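Peptide chain release factor RF2 (Thermus thermophilus, PDB 2IHR) terminates translation at UGA and UAA stop codons, entering the ribosome and promoting release of the finished peptide with its GGQ motif. Local coordinates at residues 334-338 / 339-343. Sequence-based numbering, arbitrary orientation.
Sequences ENVLD and GDLMD
A Schellman motif with Gly339 as its C-prime residue ends the short helix 333-336, and Asn335 and Val336 meet Gly339 and Asp340 there. Asp340 N reaches back to Asn335 O over 3.1 Å, and Gly339 N closes the type I turn 336-339 by a bond of 3.1 Å to Val336 O that is straight (163° at the hydrogen) yet arrives from above the carbonyl plane. Asn335 O is gripped twice: Asp338 N, at 2.9 Å, and Asp340 N come to opposite faces of its carbonyl plane. Gly339 takes the positive phi (120°) expected at its position. Beyond it Asp340 centres an inverse gamma turn. Its CB rests 3.5 Å from Asn335 O, while its OD2 lies 4.0 Å from Asn335 CB. With CG anti to its carbonyl carbon (chi1 -56°), Leu341 turns branch CD2 back to 3.6 Å from the backbone Val336 O and into apolar contact with Val336 CG1 (4.0 Å), the two side chains crossing at about a right angle. This turn and the gamma turn together link helix 333-336 to helix 342-353. Leu337 and Leu341 pack on helix 127-145, through Trp132 and Met139, and Tyr140 and Phe143, respectively; Asp338 forms salt bridges with Arg142 and Arg146, and Arg330 of strand 329-330, at one edge of the mixed sheet, with both Asp340 OD2 and Asp343.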
loop_
_atom_site.group_PDB
_atom_site.type_symbol
_atom_site.label_atom_id
_atom_site.label_comp_id
_atom_site.label_asym_id
_atom_site.label_seq_id
_atom_site.Cartn_x
_atom_site.Cartn_y
_atom_site.Cartn_z
ATOM N N GLU A 334 -19.301 -7.979 6.230
ATOM C CA GLU A 334 -18.924 -9.354 5.863
ATOM C C GLU A 334 -18.147 -9.367 4.528
ATOM O O GLU A 334 -17.353 -10.249 4.285
ATOM C CB GLU A 334 -20.173 -10.257 5.741
ATOM C CG GLU A 334 -21.035 -9.921 4.494
ATOM C CD GLU A 334 -22.139 -8.866 4.708
ATOM O OE1 GLU A 334 -22.310 -8.318 5.845
ATOM O OE2 GLU A 334 -22.865 -8.607 3.712
ATOM N N ASN A 335 -18.373 -8.392 3.659
ATOM C CA ASN A 335 -17.663 -8.364 2.384
ATOM C C ASN A 335 -16.321 -7.699 2.513
ATOM O O ASN A 335 -15.339 -8.127 1.898
ATOM C CB ASN A 335 -18.452 -7.596 1.328
ATOM C CG ASN A 335 -19.722 -8.269 0.963
ATOM O OD1 ASN A 335 -19.752 -9.488 0.781
ATOM N ND2 ASN A 335 -20.780 -7.494 0.827
ATOM N N VAL A 336 -16.312 -6.595 3.270
ATOM C CA VAL A 336 -15.098 -5.824 3.523
ATOM C C VAL A 336 -14.141 -6.844 4.089
ATOM O O VAL A 336 -12.975 -6.974 3.665
ATOM C CB VAL A 336 -15.342 -4.717 4.638
ATOM C CG1 VAL A 336 -14.012 -4.264 5.235
ATOM C CG2 VAL A 336 -16.041 -3.536 4.077
ATOM N N LEU A 337 -14.660 -7.575 5.073
ATOM C CA LEU A 337 -13.839 -8.531 5.768
ATOM C C LEU A 337 -13.371 -9.733 4.954
ATOM O O LEU A 337 -12.524 -10.512 5.400
ATOM C CB LEU A 337 -14.551 -8.957 7.059
ATOM C CG LEU A 337 -14.350 -8.001 8.296
ATOM C CD1 LEU A 337 -15.125 -8.487 9.461
ATOM C CD2 LEU A 337 -12.918 -7.957 8.703
ATOM N N ASP A 338 -13.858 -9.854 3.734
ATOM C CA ASP A 338 -13.487 -10.973 2.937
ATOM C C ASP A 338 -12.616 -10.560 1.736
ATOM O O ASP A 338 -12.382 -11.342 0.806
ATOM C CB ASP A 338 -14.793 -11.640 2.551
ATOM C CG ASP A 338 -14.620 -12.780 1.601
ATOM O OD1 ASP A 338 -14.030 -13.839 1.943
ATOM O OD2 ASP A 338 -15.108 -12.571 0.500
ATOM N N GLY A 339 -12.145 -9.314 1.766
ATOM C CA GLY A 339 -11.277 -8.826 0.737
ATOM C C GLY A 339 -11.765 -7.638 -0.057
ATOM O O GLY A 339 -10.961 -6.830 -0.583
ATOM N N ASP A 340 -13.072 -7.489 -0.182
ATOM C CA ASP A 340 -13.552 -6.383 -1.004
ATOM C C ASP A 340 -13.220 -5.001 -0.380
ATOM O O ASP A 340 -14.060 -4.389 0.306
ATOM C CB ASP A 340 -15.045 -6.612 -1.221
ATOM C CG ASP A 340 -15.761 -5.431 -1.866
ATOM O OD1 ASP A 340 -15.127 -4.709 -2.708
ATOM O OD2 ASP A 340 -16.973 -5.256 -1.525
ATOM N N LEU A 341 -12.017 -4.498 -0.668
ATOM C CA LEU A 341 -11.539 -3.224 -0.125
ATOM C C LEU A 341 -11.388 -2.005 -1.034
ATOM O O LEU A 341 -11.213 -0.860 -0.553
ATOM C CB LEU A 341 -10.164 -3.440 0.484
ATOM C CG LEU A 341 -10.009 -4.490 1.549
ATOM C CD1 LEU A 341 -8.509 -4.587 1.979
ATOM C CD2 LEU A 341 -10.967 -4.160 2.649
ATOM N N MET A 342 -11.446 -2.218 -2.334
ATOM C CA MET A 342 -11.193 -1.125 -3.237
ATOM C C MET A 342 -11.805 0.223 -2.977
ATOM O O MET A 342 -11.134 1.241 -3.104
ATOM C CB MET A 342 -11.499 -1.563 -4.665
ATOM C CG MET A 342 -10.497 -2.568 -5.207
ATOM S SD MET A 342 -8.747 -2.085 -4.988
ATOM C CE MET A 342 -8.735 -0.382 -5.497
ATOM N N ASP A 343 -13.070 0.267 -2.619
ATOM C CA ASP A 343 -13.708 1.563 -2.432
ATOM C C ASP A 343 -13.217 2.287 -1.195
ATOM O O ASP A 343 -13.268 3.523 -1.129
ATOM C CB ASP A 343 -15.243 1.406 -2.444
ATOM C CG ASP A 343 -15.812 0.686 -1.206
ATOM O OD1 ASP A 343 -15.133 -0.159 -0.567
ATOM O OD2 ASP A 343 -16.998 0.972 -0.883
#